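Local structure of ethanolamine utilization protein EutL (Clostridium perfringens E str. JGS1987, 4TME) at residues D44-Y48 and Y64-M68; Y159-A164 and A202-V207; A167-E171 and A195-A199. The protein forms trimeric tiles of the shell of the ethanolamine-utilization microcompartment and binds ethanolamine, which probably controls the opening of its pore. All blocks are in the same frame, centred on the assembly; numbering follows the deposited sequence.

Overall arrangement
Contact 1 lies in the first BMC domain and contacts 2 and 3 in the second, so the three sample both halves of this tandem shell protein. Along the chain contact 1 closes before the others open; contact 3 is then nested inside the loop closed by contact 2. Contacts 2 and 3 share helix 193-212, with centres about 11 Å apart, and touch where Ala202 CB meets Ala167 CB at 3.6 Å. Contact 1 joins helix 44-57 to strand 61-67, its centre about 22 and 24 Å from those of contacts 2 and 3. It supplies Asp44 and Asp45 to the two ethanolamine pockets, while contact 2 pairs two helices and contact 3 lays the following loop on one of them.

Contact 1 of 3, residues D44-Y48 and Y64-M68; sequences DDVTY and YARSM. With ETA (ethanolamine), chain J; ETA (ethanolamine), chain K.
Ser67 OG stands between two side chains of helix 44-57, giving its proton to Asp44 OD2 at 2.7 Å and accepting one from Tyr48 OH, also at 2.7 Å. The relay therefore runs from phenol to hydroxyl to carboxylate. Asp44 OD2 receives the serine on its anti lone pair, the one away from OD1, and OD1 accepts a hydrogen bond from the amine N of one ethanolamine at 2.8 Å. With chi1 at 57°, the Asp44 carboxylate sits between its own backbone N and carbonyl carbon, and OD1 also takes a weak bond from the backbone N of Asp45. The second ethanolamine belongs to Asp45, whose OD1 binds its amine N at 2.6 Å and is also bonded to Tyr149.

The Tyr48 ring reaches strand 61-67 with its hydroxyl end, and its CE1 rests on Ala65 CB at 3.6 Å. Over one ring face lies Asp44 O, 3.2 Å above the plane and offset toward the rim, while Asp45 OD1 lies in plane at the edge. Farther out, Glu82 bonds the backbone N of Asp44, and Tyr134 of helix 133-139 packs on both Tyr48 and Ala65. Glu82 and Thr182 complete the polar grip on the Asp44-bound ethanolamine, and Thr180 bonds the other. Two neighbouring carboxylates thus each take one amine, which is consistent with cationic ligands offsetting the negative charge gathered here, while Ser67, itself held by Tyr48 OH, helps to fix the rotation of the Asp44 carboxylate from the strand side.

Contact 2 of 3, residues Y159-A164 and A202-V207; sequences YALDAA and AFAEAV
Two helices of the second BMC domain, 154-167 and 193-212, pack here as a close antiparallel pair, with Ala160 and Ala206 at the crossing. The short segments approach to 7.8 Å between axes, their N-to-C directions 144° apart, a closeness that the row of alanines on both sides permits. Ala160 CB fits among three residues of the other helix: it lies 3.5 Å from Ala206 CB, tighter than usual carbon contact, and also meets Phe203 CD1 and Val207 CG2. One helical turn on, Ala163 CB touches Ala206 CB at 3.8 Å, and Ala202 CB settles against Ala164 CA.

Toward the sheet, Phe203 has its CG anti to the backbone N (chi1 -175°), which swings the ring alongside Leu161, the two side chains pointing the same way in the leucine conformer described. Both reach Leu150 of strand 146-152, and Phe203 also packs on Ala152. Tyr159 and Leu161 touch Lys14 and Met23 of the third subunit, so helix 154-167 also takes part in the trimer interface. Val207 CG2 lies over one face of the Phe203 ring, 3.8 Å above its plane and offset toward the rim.

Contact 3 of 3, residues A167-E171 and A195-A199; sequences AADVE and ACKAA
Ala168 presses its methyl group onto helix 193-212, where CB lies 3.3 Å from Ala195 O and 3.7 Å from Ala199 N. These two backbone atoms are themselves joined by the helical hydrogen bond from Ala199 N to Ala195 O, so the methyl sits against one turn of the helix backbone. Ala168 is the first residue after helix 154-167 to leave helical angles, and its extended conformation (phi -141°, psi 151°) begins the turn back toward the sheet.

Val170 completes the close-packed part. Its CG1, anti to the carbonyl carbon (chi1 -66°), points at the helix and lies 3.5 Å from Ala195 O, with Ala195 CB and the more distant Ala199 CB beside it. One carbonyl oxygen, Ala195 O, is thus bordered by methyls from both loop residues. Between them Asp169 forms the centre of an inverse gamma turn, closed by a weak bond from Val170 N to Ala168 O, and its own carbonyl O meets Ala195 CB at 3.5 Å.

The outer side is looser. The Asp169 side chain leads away from the helix and is exposed, and Ala198 CB, at the margin, meets the loop through Ala168 CB, at 4.0 Å. Lys197 extends away from the loop and forms a salt bridge with Asp201 of its own helix.

On the inner side, Val170 also packs on Leu189, and Glu171 pairs through its backbone with Thr190 as strand 171-176, the outermost strand of the sheet within this chain, joins strand 185-191. The loop therefore runs past the early turns of helix 193-212 on its way from helix 154-167 into strand 171-176.

Contact 1 of 3, residues D44-Y48 and Y64-M68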
ATOM      1  N   ASP C  44     -13.328  -5.785  -4.448  1.00 20.78           N
ATOM      2  CA  ASP C  44     -13.471  -4.372  -4.789  1.00 19.59           C
ATOM      3  C   ASP C  44     -14.111  -4.124  -6.168  1.00 20.15           C
ATOM      4  O   ASP C  44     -15.071  -3.365  -6.264  1.00 21.29           O
ATOM      5  CB  ASP C  44     -12.115  -3.627  -4.652  1.00 21.23           C
ATOM      6  CG  ASP C  44     -10.981  -4.202  -5.501  1.00 22.83           C
ATOM      7  OD1 ASP C  44     -11.080  -5.327  -6.021  1.00 22.60           O
ATOM      8  OD2 ASP C  44      -9.939  -3.481  -5.595  1.00 23.70           O
ATOM      9  N   ASP C  45     -13.652  -4.768  -7.236  1.00 21.41           N
ATOM     10  CA  ASP C  45     -14.167  -4.382  -8.554  1.00 21.62           C
ATOM     11  C   ASP C  45     -15.630  -4.806  -8.754  1.00 22.18           C
ATOM     12  O   ASP C  45     -16.384  -4.109  -9.462  1.00 22.17           O
ATOM     13  CB  ASP C  45     -13.273  -4.951  -9.647  1.00 21.80           C
ATOM     14  CG  ASP C  45     -11.873  -4.408  -9.546  1.00 22.45           C
ATOM     15  OD1 ASP C  45     -11.723  -3.173  -9.707  1.00 22.98           O
ATOM     16  OD2 ASP C  45     -10.964  -5.217  -9.210  1.00 22.54           O
ATOM     17  N   VAL C  46     -16.051  -5.911  -8.124  1.00 21.55           N
ATOM     18  CA  VAL C  46     -17.495  -6.247  -8.122  1.00 21.96           C
ATOM     19  C   VAL C  46     -18.258  -5.146  -7.402  1.00 21.16           C
ATOM     20  O   VAL C  46     -19.322  -4.712  -7.865  1.00 22.18           O
ATOM     21  CB  VAL C  46     -17.779  -7.618  -7.477  1.00 22.82           C
ATOM     22  CG1 VAL C  46     -19.300  -7.804  -7.174  1.00 22.35           C
ATOM     23  CG2 VAL C  46     -17.289  -8.724  -8.415  1.00 23.78           C
ATOM     24  N   THR C  47     -17.718  -4.670  -6.287  1.00 20.58           N
ATOM     25  CA  THR C  47     -18.407  -3.621  -5.545  1.00 21.02           C
ATOM     26  C   THR C  47     -18.470  -2.318  -6.330  1.00 20.56           C
ATOM     27  O   THR C  47     -19.497  -1.654  -6.342  1.00 20.18           O
ATOM     28  CB  THR C  47     -17.744  -3.408  -4.179  1.00 21.17           C
ATOM     29  OG1 THR C  47     -17.865  -4.632  -3.450  1.00 22.10           O
ATOM     30  CG2 THR C  47     -18.431  -2.294  -3.377  1.00 21.52           C
ATOM     31  N   TYR C  48     -17.398  -1.958  -7.028  1.00 19.96           N
ATOM     32  CA  TYR C  48     -17.422  -0.741  -7.842  1.00 20.01           C
ATOM     33  C   TYR C  48     -18.481  -0.839  -8.953  1.00 20.09           C
ATOM     34  O   TYR C  48     -19.171   0.151  -9.278  1.00 21.41           O
ATOM     35  CB  TYR C  48     -16.037  -0.491  -8.461  1.00 20.61           C
ATOM     36  CG  TYR C  48     -14.960  -0.194  -7.431  1.00 20.93           C
ATOM     37  CD1 TYR C  48     -15.238   0.567  -6.296  1.00 20.79           C
ATOM     38  CD2 TYR C  48     -13.691  -0.725  -7.568  1.00 20.69           C
ATOM     39  CE1 TYR C  48     -14.241   0.818  -5.337  1.00 22.26           C
ATOM     40  CE2 TYR C  48     -12.690  -0.479  -6.631  1.00 20.91           C
ATOM     41  CZ  TYR C  48     -12.977   0.313  -5.521  1.00 22.44           C
ATOM     42  OH  TYR C  48     -12.005   0.584  -4.577  1.00 24.21           O
ATOM     43  N   TYR C  64     -17.311   8.221  -2.733  1.00 22.39           N
ATOM     44  CA  TYR C  64     -16.090   7.652  -2.167  1.00 23.33           C
ATOM     45  C   TYR C  64     -15.994   6.190  -2.556  1.00 23.30           C
ATOM     46  O   TYR C  64     -16.973   5.441  -2.471  1.00 24.06           O
ATOM     47  CB  TYR C  64     -16.089   7.820  -0.639  1.00 24.04           C
ATOM     48  CG  TYR C  64     -14.701   7.735  -0.013  1.00 22.66           C
ATOM     49  CD1 TYR C  64     -14.143   6.514   0.298  1.00 22.11           C
ATOM     50  CD2 TYR C  64     -13.974   8.882   0.253  1.00 24.15           C
ATOM     51  CE1 TYR C  64     -12.853   6.429   0.874  1.00 22.20           C
ATOM     52  CE2 TYR C  64     -12.717   8.813   0.824  1.00 24.44           C
ATOM     53  CZ  TYR C  64     -12.165   7.574   1.131  1.00 23.75           C
ATOM     54  OH  TYR C  64     -10.882   7.524   1.680  1.00 23.54           O
ATOM     55  N   ALA C  65     -14.812   5.759  -3.008  1.00 22.48           N
ATOM     56  CA  ALA C  65     -14.638   4.393  -3.468  1.00 22.48           C
ATOM     57  C   ALA C  65     -13.166   4.037  -3.465  1.00 21.41           C
ATOM     58  O   ALA C  65     -12.419   4.497  -4.343  1.00 23.11           O
ATOM     59  CB  ALA C  65     -15.216   4.224  -4.891  1.00 24.25           C
ATOM     60  N   ARG C  66     -12.736   3.267  -2.475  1.00 19.93           N
ATOM     61  CA  ARG C  66     -11.313   2.935  -2.333  1.00 19.48           C
ATOM     62  C   ARG C  66     -11.096   1.485  -1.942  1.00 19.42           C
ATOM     63  O   ARG C  66     -11.890   0.910  -1.184  1.00 19.58           O
ATOM     64  CB  ARG C  66     -10.639   3.818  -1.275  1.00 20.48           C
ATOM     65  CG  ARG C  66     -10.544   5.320  -1.564  1.00 22.69           C
ATOM     66  CD  ARG C  66      -9.557   5.640  -2.676  1.00 25.91           C
ATOM     67  NE  ARG C  66      -8.230   5.026  -2.462  1.00 27.18           N
ATOM     68  CZ  ARG C  66      -7.307   5.450  -1.596  1.00 29.05           C
ATOM     69  NH1 ARG C  66      -7.517   6.514  -0.837  1.00 29.77           N
ATOM     70  NH2 ARG C  66      -6.139   4.808  -1.493  1.00 28.52           N
ATOM     71  N   SER C  67      -9.993   0.925  -2.446  1.00 20.41           N
ATOM     72  CA  SER C  67      -9.563  -0.433  -2.156  1.00 19.66           C
ATOM     73  C   SER C  67      -8.544  -0.493  -1.013  1.00 18.83           C
ATOM     74  O   SER C  67      -7.805   0.471  -0.792  1.00 20.45           O
ATOM     75  CB  SER C  67      -8.942  -1.052  -3.422  1.00 21.62           C
ATOM     76  OG  SER C  67      -9.907  -1.047  -4.476  1.00 22.25           O
ATOM     77  N   MET C  68      -8.487  -1.636  -0.341  1.00 18.45           N
ATOM     78  CA  MET C  68      -7.593  -1.832   0.802  1.00 18.41           C
ATOM     79  C   MET C  68      -6.242  -2.433   0.397  1.00 19.17           C
ATOM     80  O   MET C  68      -6.168  -3.332  -0.467  1.00 19.84           O
ATOM     81  CB  MET C  68      -8.224  -2.750   1.849  1.00 19.96           C
ATOM     82  CG  MET C  68      -9.578  -2.283   2.346  1.00 21.71           C
ATOM     83  SD  MET C  68      -9.473  -0.753   3.291  1.00 25.06           S
ATOM     84  CE  MET C  68     -10.513   0.316   2.366  1.00 30.94           C
TER
HETATM   85  CA  ETA J 301      -8.769  -1.446 -10.148  1.00 24.44           C
HETATM   86  N   ETA J 301      -9.683  -1.629  -9.053  1.00 21.52           N
HETATM   87  C   ETA J 301      -8.100  -2.775 -10.424  1.00 26.09           C
HETATM   88  O   ETA J 301      -7.240  -3.121  -9.353  1.00 26.76           O
HETATM   89  CA  ETA K 302      -9.363  -7.930  -7.107  1.00 26.56           C
HETATM   90  N   ETA K 302      -8.906  -7.131  -5.991  1.00 24.71           N
HETATM   91  C   ETA K 302      -9.955  -9.246  -6.622  1.00 29.63           C
HETATM   92  O   ETA K 302     -10.995  -9.063  -5.696  1.00 30.02           O

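Contact 2 of 3, residues Y159-A164 and A202-V207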
ATOM      1  N   TYR C 159      -0.349  -8.284 -20.315  1.00 22.53           N
ATOM      2  CA  TYR C 159      -0.381  -9.168 -21.468  1.00 22.96           C
ATOM      3  C   TYR C 159      -1.786  -9.241 -22.056  1.00 23.83           C
ATOM      4  O   TYR C 159      -1.976  -9.127 -23.260  1.00 25.04           O
ATOM      5  CB  TYR C 159       0.109 -10.553 -21.036  1.00 23.62           C
ATOM      6  CG  TYR C 159       0.184 -11.590 -22.124  1.00 26.72           C
ATOM      7  CD1 TYR C 159       1.305 -11.687 -22.935  1.00 31.53           C
ATOM      8  CD2 TYR C 159      -0.839 -12.509 -22.303  1.00 27.11           C
ATOM      9  CE1 TYR C 159       1.390 -12.646 -23.908  1.00 35.60           C
ATOM     10  CE2 TYR C 159      -0.766 -13.479 -23.273  1.00 30.89           C
ATOM     11  CZ  TYR C 159       0.353 -13.544 -24.074  1.00 36.43           C
ATOM     12  OH  TYR C 159       0.426 -14.510 -25.047  1.00 41.67           O
ATOM     13  N   ALA C 160      -2.762  -9.416 -21.183  1.00 24.75           N
ATOM     14  CA  ALA C 160      -4.130  -9.651 -21.627  1.00 24.57           C
ATOM     15  C   ALA C 160      -4.810  -8.364 -22.117  1.00 24.53           C
ATOM     16  O   ALA C 160      -5.670  -8.407 -22.990  1.00 25.06           O
ATOM     17  CB  ALA C 160      -4.934 -10.305 -20.490  1.00 23.02           C
ATOM     18  N   LEU C 161      -4.436  -7.222 -21.539  0.65 24.40           N
ATOM     19  CA  LEU C 161      -4.907  -5.935 -22.036  0.65 24.27           C
ATOM     20  C   LEU C 161      -4.468  -5.703 -23.482  0.65 24.95           C
ATOM     21  O   LEU C 161      -5.253  -5.269 -24.329  0.65 25.53           O
ATOM     22  CB  LEU C 161      -4.410  -4.795 -21.146  0.65 24.23           C
ATOM     23  CG  LEU C 161      -5.203  -4.488 -19.877  0.65 24.84           C
ATOM     24  CD1 LEU C 161      -4.568  -3.311 -19.147  0.65 26.79           C
ATOM     25  CD2 LEU C 161      -6.681  -4.206 -20.159  0.65 26.60           C
ATOM     26  N   ASP C 162      -3.209  -6.019 -23.783  1.00 24.78           N
ATOM     27  CA  ASP C 162      -2.734  -5.901 -25.149  1.00 25.40           C
ATOM     28  C   ASP C 162      -3.558  -6.789 -26.081  1.00 25.94           C
ATOM     29  O   ASP C 162      -3.964  -6.358 -27.164  1.00 27.95           O
ATOM     30  CB  ASP C 162      -1.247  -6.260 -25.240  1.00 27.39           C
ATOM     31  CG  ASP C 162      -0.697  -6.097 -26.651  1.00 31.46           C
ATOM     32  OD1 ASP C 162      -0.576  -4.942 -27.108  1.00 34.61           O
ATOM     33  OD2 ASP C 162      -0.406  -7.115 -27.291  1.00 32.52           O
ATOM     34  N   ALA C 163      -3.816  -8.014 -25.649  1.00 26.34           N
ATOM     35  CA  ALA C 163      -4.638  -8.934 -26.424  1.00 27.67           C
ATOM     36  C   ALA C 163      -6.044  -8.385 -26.659  1.00 27.31           C
ATOM     37  O   ALA C 163      -6.576  -8.493 -27.767  1.00 28.88           O
ATOM     38  CB  ALA C 163      -4.715 -10.261 -25.719  1.00 28.91           C
ATOM     39  N   ALA C 164      -6.622  -7.804 -25.609  1.00 26.19           N
ATOM     40  CA  ALA C 164      -7.988  -7.308 -25.662  1.00 26.84           C
ATOM     41  C   ALA C 164      -8.081  -6.120 -26.629  1.00 28.04           C
ATOM     42  O   ALA C 164      -9.010  -6.038 -27.436  1.00 29.22           O
ATOM     43  CB  ALA C 164      -8.458  -6.916 -24.290  1.00 25.13           C
ATOM     44  N   ALA C 202     -11.408 -11.926 -25.122  1.00 29.58           N
ATOM     45  CA  ALA C 202      -9.978 -11.964 -25.431  1.00 29.79           C
ATOM     46  C   ALA C 202      -9.126 -11.793 -24.176  1.00 27.15           C
ATOM     47  O   ALA C 202      -8.084 -12.459 -24.029  1.00 27.28           O
ATOM     48  CB  ALA C 202      -9.630 -10.899 -26.437  1.00 31.36           C
ATOM     49  N   PHE C 203      -9.546 -10.893 -23.283  1.00 25.48           N
ATOM     50  CA  PHE C 203      -8.845 -10.664 -22.018  1.00 24.15           C
ATOM     51  C   PHE C 203      -8.853 -11.960 -21.204  1.00 25.39           C
ATOM     52  O   PHE C 203      -7.813 -12.406 -20.720  1.00 25.27           O
ATOM     53  CB  PHE C 203      -9.505  -9.500 -21.240  1.00 23.51           C
ATOM     54  CG  PHE C 203      -8.782  -9.106 -19.967  1.00 23.64           C
ATOM     55  CD1 PHE C 203      -7.710  -8.230 -20.015  1.00 23.70           C
ATOM     56  CD2 PHE C 203      -9.186  -9.587 -18.737  1.00 24.51           C
ATOM     57  CE1 PHE C 203      -7.035  -7.866 -18.858  1.00 22.74           C
ATOM     58  CE2 PHE C 203      -8.518  -9.209 -17.574  1.00 23.40           C
ATOM     59  CZ  PHE C 203      -7.449  -8.355 -17.641  1.00 23.10           C
ATOM     60  N   ALA C 204     -10.030 -12.571 -21.059  1.00 25.80           N
ATOM     61  CA  ALA C 204     -10.134 -13.803 -20.289  1.00 26.75           C
ATOM     62  C   ALA C 204      -9.224 -14.902 -20.865  1.00 26.67           C
ATOM     63  O   ALA C 204      -8.518 -15.594 -20.123  1.00 28.44           O
ATOM     64  CB  ALA C 204     -11.575 -14.294 -20.253  1.00 27.77           C
ATOM     65  N   GLU C 205      -9.249 -15.058 -22.177  1.00 25.20           N
ATOM     66  CA  GLU C 205      -8.465 -16.094 -22.844  1.00 26.52           C
ATOM     67  C   GLU C 205      -6.979 -15.855 -22.606  1.00 26.32           C
ATOM     68  O   GLU C 205      -6.215 -16.801 -22.341  1.00 26.96           O
ATOM     69  CB  GLU C 205      -8.760 -16.117 -24.346  1.00 31.26           C
ATOM     70  CG  GLU C 205      -8.046 -17.252 -25.073  1.00 43.29           C
ATOM     71  CD  GLU C 205      -8.258 -17.214 -26.571  1.00 61.19           C
ATOM     72  OE1 GLU C 205      -9.155 -16.474 -27.028  1.00 68.04           O
ATOM     73  OE2 GLU C 205      -7.521 -17.924 -27.288  1.00 69.41           O
ATOM     74  N   ALA C 206      -6.563 -14.591 -22.663  1.00 27.89           N
ATOM     75  CA  ALA C 206      -5.147 -14.270 -22.480  1.00 27.99           C
ATOM     76  C   ALA C 206      -4.689 -14.503 -21.030  1.00 26.57           C
ATOM     77  O   ALA C 206      -3.587 -15.007 -20.795  1.00 26.07           O
ATOM     78  CB  ALA C 206      -4.873 -12.835 -22.895  1.00 27.56           C
ATOM     79  N   VAL C 207      -5.519 -14.153 -20.051  1.00 24.44           N
ATOM     80  CA  VAL C 207      -5.165 -14.417 -18.661  1.00 23.90           C
ATOM     81  C   VAL C 207      -5.041 -15.926 -18.440  1.00 25.67           C
ATOM     82  O   VAL C 207      -4.086 -16.394 -17.806  1.00 26.23           O
ATOM     83  CB  VAL C 207      -6.189 -13.820 -17.661  1.00 23.31           C
ATOM     84  CG1 VAL C 207      -5.809 -14.218 -16.243  1.00 24.98           C
ATOM     85  CG2 VAL C 207      -6.225 -12.283 -17.762  1.00 22.87           C
TER

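Contact 3 of 3, residues A167-E171 and A195-A199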
ATOM      1  N   ALA C 167      -7.930  -7.253 -30.213  1.00 32.52           N
ATOM      2  CA  ALA C 167      -9.021  -8.147 -30.631  1.00 36.61           C
ATOM      3  C   ALA C 167     -10.307  -7.423 -30.984  1.00 37.37           C
ATOM      4  O   ALA C 167     -11.160  -7.968 -31.695  1.00 38.42           O
ATOM      5  CB  ALA C 167      -9.314  -9.150 -29.535  1.00 38.49           C
ATOM      6  N   ALA C 168     -10.453  -6.205 -30.502  1.00 36.16           N
ATOM      7  CA  ALA C 168     -11.756  -5.571 -30.489  1.00 39.04           C
ATOM      8  C   ALA C 168     -11.637  -4.100 -30.827  1.00 39.21           C
ATOM      9  O   ALA C 168     -10.619  -3.473 -30.538  1.00 37.32           O
ATOM     10  CB  ALA C 168     -12.400  -5.759 -29.119  1.00 39.59           C
ATOM     11  N   ASP C 169     -12.688  -3.554 -31.424  1.00 40.23           N
ATOM     12  CA  ASP C 169     -12.739  -2.136 -31.749  1.00 41.37           C
ATOM     13  C   ASP C 169     -13.096  -1.339 -30.504  1.00 38.15           C
ATOM     14  O   ASP C 169     -14.219  -0.826 -30.370  1.00 38.84           O
ATOM     15  CB  ASP C 169     -13.760  -1.872 -32.868  1.00 49.51           C
ATOM     16  CG  ASP C 169     -13.628  -0.477 -33.464  1.00 60.74           C
ATOM     17  OD1 ASP C 169     -12.636   0.211 -33.144  1.00 60.88           O
ATOM     18  OD2 ASP C 169     -14.507  -0.073 -34.263  1.00 70.27           O
ATOM     19  N   VAL C 170     -12.136  -1.259 -29.586  1.00 36.29           N
ATOM     20  CA  VAL C 170     -12.316  -0.577 -28.307  1.00 35.92           C
ATOM     21  C   VAL C 170     -11.243   0.483 -28.047  1.00 36.48           C
ATOM     22  O   VAL C 170     -10.140   0.435 -28.618  1.00 38.74           O
ATOM     23  CB  VAL C 170     -12.308  -1.585 -27.136  1.00 35.02           C
ATOM     24  CG1 VAL C 170     -13.536  -2.497 -27.225  1.00 35.41           C
ATOM     25  CG2 VAL C 170     -11.015  -2.386 -27.115  1.00 36.24           C
ATOM     26  N   GLU C 171     -11.593   1.449 -27.199  1.00 34.41           N
ATOM     27  CA  GLU C 171     -10.726   2.554 -26.814  1.00 35.81           C
ATOM     28  C   GLU C 171     -10.371   2.455 -25.347  1.00 34.18           C
ATOM     29  O   GLU C 171     -11.195   2.073 -24.519  1.00 33.64           O
ATOM     30  CB  GLU C 171     -11.398   3.905 -27.050  1.00 42.47           C
ATOM     31  CG  GLU C 171     -11.888   4.147 -28.466  1.00 54.42           C
ATOM     32  CD  GLU C 171     -12.556   5.500 -28.603  1.00 65.16           C
ATOM     33  OE1 GLU C 171     -13.778   5.601 -28.328  1.00 68.68           O
ATOM     34  OE2 GLU C 171     -11.853   6.465 -28.972  1.00 69.10           O
ATOM     35  N   ALA C 195     -18.283  -5.037 -29.193  1.00 35.98           N
ATOM     36  CA  ALA C 195     -16.829  -4.842 -29.101  1.00 34.86           C
ATOM     37  C   ALA C 195     -16.327  -5.002 -27.673  1.00 33.24           C
ATOM     38  O   ALA C 195     -15.243  -5.549 -27.455  1.00 31.72           O
ATOM     39  CB  ALA C 195     -16.432  -3.479 -29.634  1.00 35.49           C
ATOM     40  N   CYS C 196     -17.094  -4.528 -26.696  1.00 32.20           N
ATOM     41  CA  CYS C 196     -16.696  -4.703 -25.297  1.00 31.14           C
ATOM     42  C   CYS C 196     -16.745  -6.187 -24.927  1.00 30.94           C
ATOM     43  O   CYS C 196     -15.865  -6.681 -24.235  1.00 30.31           O
ATOM     44  CB  CYS C 196     -17.580  -3.878 -24.359  1.00 30.66           C
ATOM     45  SG  CYS C 196     -17.266  -2.090 -24.483  1.00 32.89           S
ATOM     46  N   LYS C 197     -17.739  -6.914 -25.429  1.00 31.94           N
ATOM     47  CA  LYS C 197     -17.802  -8.350 -25.164  1.00 33.42           C
ATOM     48  C   LYS C 197     -16.610  -9.092 -25.794  1.00 31.76           C
ATOM     49  O   LYS C 197     -16.017  -9.994 -25.180  1.00 31.77           O
ATOM     50  CB  LYS C 197     -19.119  -8.924 -25.684  1.00 39.98           C
ATOM     51  CG  LYS C 197     -19.238 -10.434 -25.547  1.00 49.36           C
ATOM     52  CD  LYS C 197     -19.115 -10.886 -24.097  1.00 58.10           C
ATOM     53  CE  LYS C 197     -19.275 -12.399 -23.971  1.00 65.56           C
ATOM     54  NZ  LYS C 197     -18.921 -12.887 -22.609  1.00 67.92           N
ATOM     55  N   ALA C 198     -16.234  -8.693 -26.999  1.00 31.87           N
ATOM     56  CA  ALA C 198     -15.083  -9.303 -27.672  1.00 31.89           C
ATOM     57  C   ALA C 198     -13.798  -9.005 -26.867  1.00 31.15           C
ATOM     58  O   ALA C 198     -12.892  -9.835 -26.786  1.00 30.43           O
ATOM     59  CB  ALA C 198     -14.955  -8.794 -29.073  1.00 33.84           C
ATOM     60  N   ALA C 199     -13.719  -7.819 -26.282  1.00 30.32           N
ATOM     61  CA  ALA C 199     -12.533  -7.459 -25.502  1.00 29.51           C
ATOM     62  C   ALA C 199     -12.496  -8.312 -24.228  1.00 29.25           C
ATOM     63  O   ALA C 199     -11.435  -8.819 -23.827  1.00 28.89           O
ATOM     64  CB  ALA C 199     -12.534  -5.962 -25.162  1.00 28.43           C
TER